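Local coordinates for protein probable uracil-DNA glycosylase (Acanthamoeba polyphaga mimivirus, PDB 5X55) that belongs to the uracil-DNA glycosylase superfamily and has an alpha/beta architecture built around a four-stranded parallel sheet, at residues R131-D136 / V177-K182; L103-N108 / P212-V217; F231-K236 / S347-G352; K160-V165 / T259-E264. All blocks are in the same frame, centred on the assembly; numbering follows the deposited sequence.

Interaction 1. Residues R131-D136 / V177-K182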
loop_
_atom_site.group_PDB
_atom_site.type_symbol
_atom_site.label_atom_id
_atom_site.label_comp_id
_atom_site.label_asym_id
_atom_site.label_seq_id
_atom_site.Cartn_x
_atom_site.Cartn_y
_atom_site.Cartn_z
ATOM N N ARG A 131 4.653 -15.958 -0.806
ATOM C CA ARG A 131 3.767 -16.270 -1.926
ATOM C C ARG A 131 4.602 -16.573 -3.167
ATOM O O ARG A 131 5.229 -15.656 -3.724
ATOM C CB ARG A 131 2.795 -15.112 -2.181
ATOM C CG ARG A 131 1.807 -15.308 -3.320
ATOM C CD ARG A 131 0.705 -16.348 -3.007
ATOM N NE ARG A 131 -0.230 -15.888 -1.987
ATOM C CZ ARG A 131 -1.352 -16.530 -1.660
ATOM N NH1 ARG A 131 -1.675 -17.649 -2.290
ATOM N NH2 ARG A 131 -2.156 -16.056 -0.706
ATOM N N PRO A 132 4.620 -17.830 -3.641
ATOM C CA PRO A 132 5.569 -18.226 -4.703
ATOM C C PRO A 132 5.397 -17.493 -6.024
ATOM O O PRO A 132 6.386 -17.326 -6.758
ATOM C CB PRO A 132 5.291 -19.728 -4.875
ATOM C CG PRO A 132 4.625 -20.157 -3.630
ATOM C CD PRO A 132 3.853 -18.975 -3.119
ATOM N N GLU A 133 4.178 -17.063 -6.363
ATOM C CA GLU A 133 3.963 -16.326 -7.610
ATOM C C GLU A 133 4.766 -15.025 -7.704
ATOM O O GLU A 133 4.813 -14.435 -8.786
ATOM C CB GLU A 133 2.475 -16.003 -7.794
ATOM C CG GLU A 133 1.543 -17.227 -7.876
ATOM C CD GLU A 133 1.129 -17.781 -6.512
ATOM O OE1 GLU A 133 1.907 -17.656 -5.546
ATOM O OE2 GLU A 133 0.011 -18.343 -6.405
ATOM N N TRP A 134 5.387 -14.556 -6.615
ATOM C CA TRP A 134 6.210 -13.356 -6.664
ATOM C C TRP A 134 7.696 -13.660 -6.796
ATOM O O TRP A 134 8.485 -12.726 -7.001
ATOM C CB TRP A 134 5.982 -12.491 -5.414
ATOM C CG TRP A 134 4.669 -11.729 -5.405
ATOM C CD1 TRP A 134 3.526 -12.063 -4.732
ATOM C CD2 TRP A 134 4.383 -10.493 -6.093
ATOM N NE1 TRP A 134 2.546 -11.115 -4.961
ATOM C CE2 TRP A 134 3.048 -10.145 -5.793
ATOM C CE3 TRP A 134 5.122 -9.658 -6.936
ATOM C CZ2 TRP A 134 2.438 -9.002 -6.315
ATOM C CZ3 TRP A 134 4.513 -8.500 -7.447
ATOM C CH2 TRP A 134 3.189 -8.187 -7.133
ATOM N N PHE A 135 8.098 -14.937 -6.696
ATOM C CA PHE A 135 9.525 -15.255 -6.674
ATOM C C PHE A 135 10.212 -14.783 -7.952
ATOM O O PHE A 135 11.334 -14.265 -7.905
ATOM C CB PHE A 135 9.737 -16.760 -6.448
ATOM C CG PHE A 135 9.382 -17.236 -5.036
ATOM C CD1 PHE A 135 9.066 -16.326 -4.026
ATOM C CD2 PHE A 135 9.375 -18.601 -4.722
ATOM C CE1 PHE A 135 8.734 -16.762 -2.735
ATOM C CE2 PHE A 135 9.046 -19.050 -3.433
ATOM C CZ PHE A 135 8.724 -18.133 -2.436
ATOM N N ASP A 136 9.530 -14.895 -9.094
ATOM C CA ASP A 136 10.105 -14.409 -10.343
ATOM C C ASP A 136 10.400 -12.921 -10.253
ATOM O O ASP A 136 11.527 -12.484 -10.531
ATOM C CB ASP A 136 9.176 -14.722 -11.521
ATOM C CG ASP A 136 9.283 -16.187 -11.969
ATOM O OD1 ASP A 136 9.713 -17.030 -11.145
ATOM O OD2 ASP A 136 8.946 -16.504 -13.133
ATOM N N VAL A 177 -0.822 -11.823 0.368
ATOM C CA VAL A 177 -2.220 -12.137 0.086
ATOM C C VAL A 177 -2.449 -12.296 -1.413
ATOM O O VAL A 177 -3.135 -13.220 -1.840
ATOM C CB VAL A 177 -3.165 -11.072 0.673
ATOM C CG1 VAL A 177 -4.591 -11.376 0.241
ATOM C CG2 VAL A 177 -3.075 -11.028 2.176
ATOM N N LEU A 178 -1.886 -11.415 -2.241
ATOM C CA LEU A 178 -2.279 -11.320 -3.653
ATOM C C LEU A 178 -1.154 -11.669 -4.602
ATOM O O LEU A 178 -0.212 -10.867 -4.754
ATOM C CB LEU A 178 -2.753 -9.912 -3.983
ATOM C CG LEU A 178 -4.209 -9.557 -3.769
ATOM C CD1 LEU A 178 -4.424 -8.123 -4.270
ATOM C CD2 LEU A 178 -5.054 -10.571 -4.515
ATOM N N PRO A 179 -1.213 -12.799 -5.298
ATOM C CA PRO A 179 -0.301 -13.002 -6.419
ATOM C C PRO A 179 -0.511 -11.934 -7.463
ATOM O O PRO A 179 -1.622 -11.375 -7.600
ATOM C CB PRO A 179 -0.677 -14.400 -6.933
ATOM C CG PRO A 179 -2.022 -14.672 -6.386
ATOM C CD PRO A 179 -2.104 -13.953 -5.087
ATOM N N PRO A 180 0.533 -11.580 -8.224
ATOM C CA PRO A 180 0.399 -10.468 -9.185
ATOM C C PRO A 180 -0.719 -10.672 -10.194
ATOM O O PRO A 180 -1.386 -9.702 -10.580
ATOM C CB PRO A 180 1.775 -10.412 -9.867
ATOM C CG PRO A 180 2.444 -11.703 -9.558
ATOM C CD PRO A 180 1.852 -12.233 -8.277
ATOM N N GLY A 181 -0.963 -11.915 -10.612
ATOM C CA GLY A 181 -2.011 -12.198 -11.580
ATOM C C GLY A 181 -3.415 -11.986 -11.068
ATOM O O GLY A 181 -4.363 -12.033 -11.858
ATOM N N LYS A 182 -3.578 -11.739 -9.773
ATOM C CA LYS A 182 -4.887 -11.506 -9.198
ATOM C C LYS A 182 -5.107 -10.061 -8.807
ATOM O O LYS A 182 -6.182 -9.725 -8.311
ATOM C CB LYS A 182 -5.071 -12.426 -7.990
ATOM C CG LYS A 182 -4.865 -13.886 -8.375
ATOM C CD LYS A 182 -6.093 -14.386 -9.122
ATOM C CE LYS A 182 -7.146 -14.889 -8.166
ATOM N NZ LYS A 182 -8.500 -14.262 -8.348
#
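Trp134 lays its indole against Pro180 and reaches Leu178 with its ring nitrogen. Its CB does not point at segment 177-182; CG stands anti to the carbonyl carbon (chi1 -75°), and the contact closes further out along the ring. CG and CD1 lie within loose reach of Pro180 CD, whereas Trp134 CE2 comes to 3.5 Å from Pro180 CD. Pro180 CD sits over the five-membered ring in a CH-pi contact, 3.6 Å from its centroid and 16° off the normal. Trp134 NE1 donates close to the ring plane to Leu178 O, at 2.8 Å and with an N-H...O angle of 151°. On the six-membered half, CZ2 flanks the same oxygen, and Trp134 CH2 meets Pro180 CB at 3.8 Å. Leu279 and Leu283 of helix 273-286 also pack on the indole. Beside it, Glu133 and Pro179 run side by side, their CB atoms 3.6 Å apart. Pro179 CD lies over a face of the Arg131 guanidinium, 4.1 Å from Arg131 NE, which is hydrogen-bonded to Asn176 O at the end of helix 173-177. Between the two segments there is thus one hydrogen bond set in CH contacts: the prolines have no N-H to offer, and the indole N-H satisfies the carbonyl of buried Leu178 and, with Pro180 on the ring face, would limit rotation of the indole.

Interaction 2. Residues L103-N108 / P212-V217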
loop_
_atom_site.group_PDB
_atom_site.type_symbol
_atom_site.label_atom_id
_atom_site.label_comp_id
_atom_site.label_asym_id
_atom_site.label_seq_id
_atom_site.Cartn_x
_atom_site.Cartn_y
_atom_site.Cartn_z
ATOM N N LEU A 103 -5.917 -10.360 8.581
ATOM C CA LEU A 103 -6.989 -10.007 9.514
ATOM C C LEU A 103 -6.428 -10.006 10.935
ATOM O O LEU A 103 -6.561 -10.967 11.690
ATOM C CB LEU A 103 -8.168 -10.959 9.374
ATOM C CG LEU A 103 -9.340 -10.513 10.241
ATOM C CD1 LEU A 103 -9.925 -9.251 9.652
ATOM C CD2 LEU A 103 -10.395 -11.595 10.390
ATOM N N ILE A 104 -5.823 -8.881 11.310
ATOM C CA ILE A 104 -4.989 -8.780 12.502
ATOM C C ILE A 104 -5.782 -8.176 13.656
ATOM O O ILE A 104 -6.500 -7.182 13.484
ATOM C CB ILE A 104 -3.740 -7.935 12.192
ATOM C CG1 ILE A 104 -2.855 -8.654 11.191
ATOM C CG2 ILE A 104 -2.953 -7.606 13.456
ATOM C CD1 ILE A 104 -1.765 -7.764 10.689
ATOM N N ASP A 105 -5.620 -8.750 14.843
ATOM C CA ASP A 105 -6.230 -8.235 16.064
ATOM C C ASP A 105 -5.135 -7.663 16.957
ATOM O O ASP A 105 -4.215 -8.389 17.361
ATOM C CB ASP A 105 -7.000 -9.341 16.782
ATOM C CG ASP A 105 -7.607 -8.886 18.100
ATOM O OD1 ASP A 105 -7.722 -7.665 18.362
ATOM O OD2 ASP A 105 -7.997 -9.778 18.879
ATOM N N ALA A 106 -5.228 -6.361 17.256
ATOM C CA ALA A 106 -4.214 -5.734 18.109
ATOM C C ALA A 106 -4.163 -6.368 19.503
ATOM O O ALA A 106 -3.094 -6.416 20.117
ATOM C CB ALA A 106 -4.459 -4.229 18.212
ATOM N N ASN A 107 -5.294 -6.872 20.011
ATOM C CA ASN A 107 -5.307 -7.556 21.301
ATOM C C ASN A 107 -4.692 -8.954 21.251
ATOM O O ASN A 107 -4.495 -9.555 22.307
ATOM C CB ASN A 107 -6.733 -7.673 21.829
ATOM C CG ASN A 107 -7.386 -6.322 22.076
ATOM O OD1 ASN A 107 -6.730 -5.350 22.445
ATOM N ND2 ASN A 107 -8.687 -6.259 21.860
ATOM N N ASN A 108 -4.395 -9.492 20.066
ATOM C CA ASN A 108 -3.849 -10.839 19.934
ATOM C C ASN A 108 -2.748 -10.830 18.869
ATOM O O ASN A 108 -2.803 -11.506 17.836
ATOM C CB ASN A 108 -4.964 -11.833 19.622
ATOM C CG ASN A 108 -5.791 -12.163 20.843
ATOM O OD1 ASN A 108 -5.466 -13.089 21.587
ATOM N ND2 ASN A 108 -6.849 -11.389 21.078
ATOM N N PRO A 212 -4.779 -2.753 12.130
ATOM C CA PRO A 212 -5.362 -3.928 12.790
ATOM C C PRO A 212 -6.703 -3.621 13.424
ATOM O O PRO A 212 -7.022 -2.470 13.745
ATOM C CB PRO A 212 -4.330 -4.287 13.865
ATOM C CG PRO A 212 -3.043 -3.740 13.337
ATOM C CD PRO A 212 -3.433 -2.455 12.654
ATOM N N LEU A 213 -7.487 -4.685 13.603
ATOM C CA LEU A 213 -8.708 -4.606 14.397
ATOM C C LEU A 213 -8.393 -4.105 15.804
ATOM O O LEU A 213 -7.307 -4.339 16.334
ATOM C CB LEU A 213 -9.368 -5.983 14.483
ATOM C CG LEU A 213 -9.813 -6.617 13.167
ATOM C CD1 LEU A 213 -10.119 -8.086 13.378
ATOM C CD2 LEU A 213 -11.018 -5.893 12.602
ATOM N N ASN A 214 -9.364 -3.419 16.410
ATOM C CA ASN A 214 -9.236 -2.871 17.761
ATOM C C ASN A 214 -8.117 -1.833 17.856
ATOM O O ASN A 214 -7.483 -1.686 18.905
ATOM C CB ASN A 214 -9.024 -3.979 18.797
ATOM C CG ASN A 214 -10.236 -4.866 18.951
ATOM O OD1 ASN A 214 -11.367 -4.379 19.040
ATOM N ND2 ASN A 214 -10.014 -6.178 18.978
ATOM N N CYS A 215 -7.842 -1.138 16.755
ATOM C CA CYS A 215 -7.062 0.094 16.695
ATOM C C CYS A 215 -7.982 1.241 16.312
ATOM O O CYS A 215 -9.034 1.027 15.699
ATOM C CB CYS A 215 -5.927 0.020 15.656
ATOM S SG CYS A 215 -4.550 -1.094 16.010
ATOM N N PRO A 216 -7.618 2.475 16.642
ATOM C CA PRO A 216 -8.393 3.611 16.133
ATOM C C PRO A 216 -8.354 3.652 14.610
ATOM O O PRO A 216 -7.350 3.309 13.991
ATOM C CB PRO A 216 -7.697 4.826 16.757
ATOM C CG PRO A 216 -7.008 4.281 17.984
ATOM C CD PRO A 216 -6.596 2.879 17.621
ATOM N N VAL A 217 -9.467 4.051 14.004
ATOM C CA VAL A 217 -9.510 4.289 12.559
ATOM C C VAL A 217 -8.771 5.590 12.247
ATOM O O VAL A 217 -9.156 6.645 12.763
ATOM C CB VAL A 217 -10.957 4.352 12.048
ATOM C CG1 VAL A 217 -10.990 4.750 10.557
ATOM C CG2 VAL A 217 -11.693 3.025 12.300
#
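The Asp105 carboxylate is approached on both faces at OD1: Asn214 ND2 comes from one side of the plane and Asn107 N from the other. Asn214 ND2 donates to Asp105 OD1 at 2.8 Å from 40° out of the carboxylate plane, while the oxygen lies close to the amide plane of Asn214. Asn107 N stands further above the plane, 72° out of it, at 3.0 Å from Asp105 OD1. The second oxygen, OD2, is taken by Asn108 ND2, again from above the plane, so three N-H groups hold one side chain. The amide planes of Asn107 and Asn214 are only 23° apart, yet their ND2 atoms are both donors and make no bond. The backbones are joined by Leu213 N to Ile104 O at 2.7 Å and Ala106 N to Leu213 O at 3.0 Å. Apolar contacts flank them: Ile104 CG2 lies alongside Pro212 CB at 3.6 Å, Ala106 CB meets Cys215 SG at 3.8 Å, and Leu103 CD1 touches Leu213 CD1 at 3.9 Å. Cys197 packs on Cys215, and His240 on Leu213. The two backbone bonds make a single beta bridge, Asp105 with Leu213, that clamps two loops: an Asx turn led by Asp105 faces a type II beta turn, Pro212 to Cys215, with Asn214 at its positive-phi position.

Interaction 3. Residues F231-K236 / S347-G352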
loop_
_atom_site.group_PDB
_atom_site.type_symbol
_atom_site.label_atom_id
_atom_site.label_comp_id
_atom_site.label_asym_id
_atom_site.label_seq_id
_atom_site.Cartn_x
_atom_site.Cartn_y
_atom_site.Cartn_z
ATOM N N PHE A 231 -21.271 7.787 -2.049
ATOM C CA PHE A 231 -21.597 7.317 -3.385
ATOM C C PHE A 231 -22.273 5.956 -3.360
ATOM O O PHE A 231 -22.264 5.240 -4.369
ATOM C CB PHE A 231 -20.343 7.320 -4.255
ATOM C CG PHE A 231 -19.888 8.708 -4.614
ATOM C CD1 PHE A 231 -20.538 9.425 -5.610
ATOM C CD2 PHE A 231 -18.842 9.304 -3.939
ATOM C CE1 PHE A 231 -20.128 10.725 -5.954
ATOM C CE2 PHE A 231 -18.422 10.599 -4.272
ATOM C CZ PHE A 231 -19.067 11.313 -5.280
ATOM N N ASN A 232 -22.858 5.600 -2.215
ATOM C CA ASN A 232 -23.792 4.487 -2.076
ATOM C C ASN A 232 -23.104 3.131 -2.216
ATOM O O ASN A 232 -23.723 2.157 -2.630
ATOM C CB ASN A 232 -24.960 4.600 -3.074
ATOM C CG ASN A 232 -26.169 3.778 -2.644
ATOM O OD1 ASN A 232 -26.397 3.567 -1.450
ATOM N ND2 ASN A 232 -26.924 3.293 -3.608
ATOM N N HIS A 233 -21.823 3.046 -1.886
ATOM C CA HIS A 233 -21.120 1.768 -1.904
ATOM C C HIS A 233 -21.129 1.097 -0.547
ATOM O O HIS A 233 -20.664 -0.039 -0.427
ATOM C CB HIS A 233 -19.678 1.978 -2.364
ATOM C CG HIS A 233 -19.582 2.660 -3.691
ATOM N ND1 HIS A 233 -20.019 2.074 -4.861
ATOM C CD2 HIS A 233 -19.135 3.891 -4.027
ATOM C CE1 HIS A 233 -19.827 2.910 -5.865
ATOM N NE2 HIS A 233 -19.289 4.018 -5.387
ATOM N N MET A 234 -21.676 1.777 0.457
ATOM C CA MET A 234 -21.600 1.445 1.868
ATOM C C MET A 234 -22.625 2.319 2.568
ATOM O O MET A 234 -22.855 3.460 2.162
ATOM C CB MET A 234 -20.179 1.699 2.400
ATOM C CG MET A 234 -19.995 1.663 3.903
ATOM S SD MET A 234 -18.234 1.881 4.324
ATOM C CE MET A 234 -17.587 0.349 3.627
ATOM N N ARG A 235 -23.282 1.766 3.579
ATOM C CA ARG A 235 -24.299 2.527 4.280
ATOM C C ARG A 235 -23.873 3.000 5.651
ATOM O O ARG A 235 -24.417 3.995 6.133
ATOM C CB ARG A 235 -25.592 1.715 4.404
ATOM C CG ARG A 235 -26.348 1.700 3.111
ATOM C CD ARG A 235 -27.479 0.753 3.171
ATOM N NE ARG A 235 -28.728 1.494 3.187
ATOM C CZ ARG A 235 -29.432 1.770 2.102
ATOM N NH1 ARG A 235 -29.018 1.380 0.903
ATOM N NH2 ARG A 235 -30.542 2.457 2.218
ATOM N N LYS A 236 -22.914 2.336 6.282
ATOM C CA LYS A 236 -22.425 2.767 7.582
ATOM C C LYS A 236 -20.937 2.460 7.660
ATOM O O LYS A 236 -20.502 1.407 7.198
ATOM C CB LYS A 236 -23.186 2.075 8.720
ATOM C CG LYS A 236 -23.105 2.824 10.024
ATOM C CD LYS A 236 -24.325 2.556 10.882
ATOM C CE LYS A 236 -25.616 2.941 10.153
ATOM N NZ LYS A 236 -26.820 2.579 10.980
ATOM N N SER A 347 -14.979 14.656 -3.744
ATOM C CA SER A 347 -15.884 14.946 -4.849
ATOM C C SER A 347 -15.876 13.876 -5.940
ATOM O O SER A 347 -16.719 13.936 -6.837
ATOM C CB SER A 347 -15.538 16.309 -5.476
ATOM O OG SER A 347 -14.381 16.211 -6.291
ATOM N N VAL A 348 -14.957 12.906 -5.888
ATOM C CA VAL A 348 -14.814 11.879 -6.920
ATOM C C VAL A 348 -15.402 10.580 -6.405
ATOM O O VAL A 348 -15.229 10.222 -5.231
ATOM C CB VAL A 348 -13.337 11.672 -7.316
ATOM C CG1 VAL A 348 -13.208 10.592 -8.391
ATOM C CG2 VAL A 348 -12.697 12.971 -7.775
ATOM N N ASP A 349 -16.098 9.861 -7.281
ATOM C CA ASP A 349 -16.610 8.544 -6.923
ATOM C C ASP A 349 -15.548 7.516 -7.313
ATOM O O ASP A 349 -15.667 6.807 -8.313
ATOM C CB ASP A 349 -17.942 8.295 -7.605
ATOM C CG ASP A 349 -18.571 6.974 -7.218
ATOM O OD1 ASP A 349 -18.063 6.284 -6.314
ATOM O OD2 ASP A 349 -19.615 6.642 -7.808
ATOM N N HIS A 350 -14.489 7.448 -6.490
ATOM C CA HIS A 350 -13.356 6.568 -6.788
ATOM C C HIS A 350 -13.805 5.134 -7.035
ATOM O O HIS A 350 -13.424 4.509 -8.034
ATOM C CB HIS A 350 -12.351 6.598 -5.645
ATOM C CG HIS A 350 -12.031 7.978 -5.173
ATOM N ND1 HIS A 350 -11.024 8.739 -5.724
ATOM C CD2 HIS A 350 -12.605 8.745 -4.217
ATOM C CE1 HIS A 350 -10.990 9.914 -5.129
ATOM N NE2 HIS A 350 -11.930 9.939 -4.202
ATOM N N PHE A 351 -14.617 4.601 -6.123
ATOM C CA PHE A 351 -14.974 3.191 -6.165
ATOM C C PHE A 351 -16.056 2.924 -7.192
ATOM O O PHE A 351 -16.091 1.834 -7.771
ATOM C CB PHE A 351 -15.373 2.743 -4.759
ATOM C CG PHE A 351 -14.279 2.988 -3.755
ATOM C CD1 PHE A 351 -13.285 2.039 -3.550
ATOM C CD2 PHE A 351 -14.198 4.201 -3.071
ATOM C CE1 PHE A 351 -12.244 2.278 -2.650
ATOM C CE2 PHE A 351 -13.170 4.442 -2.158
ATOM C CZ PHE A 351 -12.181 3.487 -1.960
ATOM N N GLY A 352 -16.928 3.903 -7.440
ATOM C CA GLY A 352 -17.812 3.815 -8.587
ATOM C C GLY A 352 -17.040 3.735 -9.890
ATOM O O GLY A 352 -17.372 2.941 -10.771
#
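A helix N-cap is tied here to the end of another helix: Asp349 caps helix 350-360 and also takes a bond from His233, just past helix 219-230. His233 NE2 donates to the syn lone pair of Asp349 OD1 at 2.7 Å, almost in the imidazole plane and with an N-H...O angle of 155°. Gly352 N, the capping donor, reaches Asp349 OD1 at 2.9 Å from above the carboxylate plane, so this oxygen is gripped by two donors. The carboxylate stacks on Phe231, the planes 8° apart, and Asp349 CB lies over the ring centre, 3.5 Å from the centroid, as a CH-pi contact. With CG anti to the backbone N (chi1 -177°), Asp349 CG comes against Phe231 CG, 3.4 Å away. Phe351 CB rests on one face of the His233 imidazole, 4.0 Å from His233 CD2; Phe231 O lies over the opposite face. The two bonds and the helix N-terminus would probably favour the charged carboxylate. Asn232 completes the Schellman motif ending helix 219-230, whose Leu228 and Ile224 pack on Phe351, while Asn227 bonds to Val348 O and strand 312-316 lies against Val348 and His350 through Ser316.

Interaction 4. Residues K160-V165 / T259-E264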
loop_
_atom_site.group_PDB
_atom_site.type_symbol
_atom_site.label_atom_id
_atom_site.label_comp_id
_atom_site.label_asym_id
_atom_site.label_seq_id
_atom_site.Cartn_x
_atom_site.Cartn_y
_atom_site.Cartn_z
ATOM N N LYS A 160 21.592 -0.127 14.801
ATOM C CA LYS A 160 21.319 0.993 15.692
ATOM C C LYS A 160 20.080 0.789 16.548
ATOM O O LYS A 160 19.664 1.732 17.229
ATOM C CB LYS A 160 21.174 2.284 14.893
ATOM C CG LYS A 160 22.320 2.521 13.945
ATOM C CD LYS A 160 22.136 3.798 13.166
ATOM C CE LYS A 160 23.462 4.254 12.565
ATOM N NZ LYS A 160 23.354 5.610 11.946
ATOM N N ARG A 161 19.470 -0.399 16.507
ATOM C CA ARG A 161 18.312 -0.739 17.340
ATOM C C ARG A 161 17.088 0.133 17.047
ATOM O O ARG A 161 16.278 0.385 17.945
ATOM C CB ARG A 161 18.661 -0.668 18.828
ATOM C CG ARG A 161 19.794 -1.583 19.252
ATOM C CD ARG A 161 19.408 -3.061 19.188
ATOM N NE ARG A 161 20.504 -3.933 18.799
ATOM C CZ ARG A 161 20.644 -5.216 19.123
ATOM N NH1 ARG A 161 19.712 -5.807 19.851
ATOM N NH2 ARG A 161 21.690 -5.902 18.699
ATOM N N GLN A 162 16.907 0.581 15.800
ATOM C CA GLN A 162 15.702 1.323 15.434
ATOM C C GLN A 162 14.508 0.386 15.325
ATOM O O GLN A 162 14.623 -0.721 14.793
ATOM C CB GLN A 162 15.906 2.045 14.109
ATOM C CG GLN A 162 17.014 3.075 14.158
ATOM C CD GLN A 162 17.233 3.747 12.823
ATOM O OE1 GLN A 162 16.692 3.317 11.801
ATOM N NE2 GLN A 162 18.032 4.817 12.825
ATOM N N ARG A 163 13.343 0.849 15.795
ATOM C CA ARG A 163 12.120 0.036 15.789
ATOM C C ARG A 163 11.406 0.201 14.450
ATOM O O ARG A 163 10.437 0.951 14.304
ATOM C CB ARG A 163 11.209 0.423 16.950
ATOM C CG ARG A 163 11.961 0.802 18.195
ATOM C CD ARG A 163 11.130 0.792 19.394
ATOM N NE ARG A 163 11.136 -0.512 20.017
ATOM C CZ ARG A 163 10.111 -1.158 20.530
ATOM N NH1 ARG A 163 8.944 -0.603 20.519
ATOM N NH2 ARG A 163 10.304 -2.358 21.030
ATOM N N ILE A 164 11.895 -0.538 13.461
ATOM C CA ILE A 164 11.293 -0.521 12.138
ATOM C C ILE A 164 9.881 -1.085 12.199
ATOM O O ILE A 164 9.627 -2.081 12.884
ATOM C CB ILE A 164 12.173 -1.321 11.174
ATOM C CG1 ILE A 164 13.573 -0.693 11.125
ATOM C CG2 ILE A 164 11.495 -1.441 9.821
ATOM C CD1 ILE A 164 14.541 -1.407 10.191
ATOM N N VAL A 165 8.950 -0.418 11.519
ATOM C CA VAL A 165 7.571 -0.869 11.353
ATOM C C VAL A 165 7.270 -0.819 9.858
ATOM O O VAL A 165 7.883 -0.014 9.137
ATOM C CB VAL A 165 6.582 -0.013 12.162
ATOM C CG1 VAL A 165 6.872 -0.117 13.656
ATOM C CG2 VAL A 165 6.606 1.466 11.683
ATOM N N THR A 259 8.762 0.806 4.799
ATOM C CA THR A 259 9.071 0.856 6.223
ATOM C C THR A 259 9.167 2.293 6.716
ATOM O O THR A 259 9.350 3.231 5.944
ATOM C CB THR A 259 10.395 0.147 6.547
ATOM O OG1 THR A 259 11.445 0.725 5.762
ATOM C CG2 THR A 259 10.298 -1.338 6.241
ATOM N N THR A 260 9.045 2.448 8.031
ATOM C CA THR A 260 9.505 3.635 8.721
ATOM C C THR A 260 9.978 3.196 10.101
ATOM O O THR A 260 10.156 2.006 10.360
ATOM C CB THR A 260 8.413 4.718 8.738
ATOM O OG1 THR A 260 8.969 5.949 9.221
ATOM C CG2 THR A 260 7.192 4.305 9.580
ATOM N N VAL A 261 10.227 4.155 10.980
ATOM C CA VAL A 261 10.596 3.881 12.366
ATOM C C VAL A 261 9.413 4.266 13.233
ATOM O O VAL A 261 8.752 5.282 12.976
ATOM C CB VAL A 261 11.871 4.646 12.792
ATOM C CG1 VAL A 261 12.129 4.495 14.289
ATOM C CG2 VAL A 261 13.073 4.155 12.005
ATOM N N LEU A 262 9.130 3.443 14.244
ATOM C CA LEU A 262 8.030 3.733 15.151
ATOM C C LEU A 262 8.124 5.164 15.678
ATOM O O LEU A 262 9.187 5.604 16.125
ATOM C CB LEU A 262 8.050 2.741 16.310
ATOM C CG LEU A 262 6.807 2.689 17.189
ATOM C CD1 LEU A 262 5.632 2.160 16.384
ATOM C CD2 LEU A 262 7.092 1.817 18.402
ATOM N N ASN A 263 7.003 5.887 15.614
ATOM C CA ASN A 263 6.846 7.254 16.107
ATOM C C ASN A 263 7.652 8.274 15.308
ATOM O O ASN A 263 7.836 9.403 15.776
ATOM C CB ASN A 263 7.212 7.378 17.596
ATOM C CG ASN A 263 6.312 6.535 18.496
ATOM O OD1 ASN A 263 5.168 6.224 18.140
ATOM N ND2 ASN A 263 6.836 6.138 19.655
ATOM N N GLU A 264 8.155 7.911 14.124
ATOM C CA GLU A 264 8.817 8.850 13.222
ATOM C C GLU A 264 8.202 8.699 11.838
ATOM O O GLU A 264 8.132 7.587 11.304
ATOM C CB GLU A 264 10.335 8.609 13.161
ATOM C CG GLU A 264 10.957 8.282 14.508
ATOM C CD GLU A 264 12.481 8.370 14.517
ATOM O OE1 GLU A 264 13.120 8.042 13.488
ATOM O OE2 GLU A 264 13.038 8.768 15.566
#
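A two-stranded antiparallel sheet forms where strands 164-165 and 260-261 meet, and a type II beta turn, Val261 to Glu264, follows at once. Val165 and Thr260 are a hydrogen-bonded pair: Val165 N to Thr260 O and Thr260 N to Val165 O are both 2.9 Å. Ile164 and Val261 form the neighbouring non-hydrogen-bonded pair, and beyond it Leu262 N donates to Arg163 O at 2.8 Å. CA-H...O contacts add to the grip, among them Ile164 CA to Thr260 O at 3.3 Å. On the face carrying Val165 and Thr260 the two side chains lie side by side, CG2 to CG2 at 3.6 Å; each of these CG2 methyls sits between the backbone N and the carbonyl carbon. Val165 CG1 also meets Leu262 CD1 at 3.8 Å, the chains crossing at about a right angle. Leu262 CD2 lies at the edge of the Arg163 guanidinium, 3.7 Å from Arg163 NH1. Thr260 OG1 donates to Glu264 O, bracing the turn. On the other face Ile164 is covered by Tyr157 and Leu158 of helix 146-159 and by Trp114 of helix 114-117, while Val261 packs against Val267 and His268 of a loop.

Overall arrangement
From the N terminus, the loop after helix 98-102 opens interaction 2, which shuts only at 212-217, ahead of helix 219-230. Interaction 1 falls wholly within that span, closing 131-136 onto the turn that leads from helix 173-177 into strand 185-189. Interaction 4 starts at 160-165, between the two halves of interaction 1, and ends at 259-264, so it crosses interactions 1 and 2. Interaction 3 opens after both of those have closed and crosses interaction 4; it fastens the end of helix 219-230 to the start of helix 350-360. Interactions 3 and 4 lie on opposite sides of the chain's centre, their own centres about 35 Å apart, and none of the four touches another.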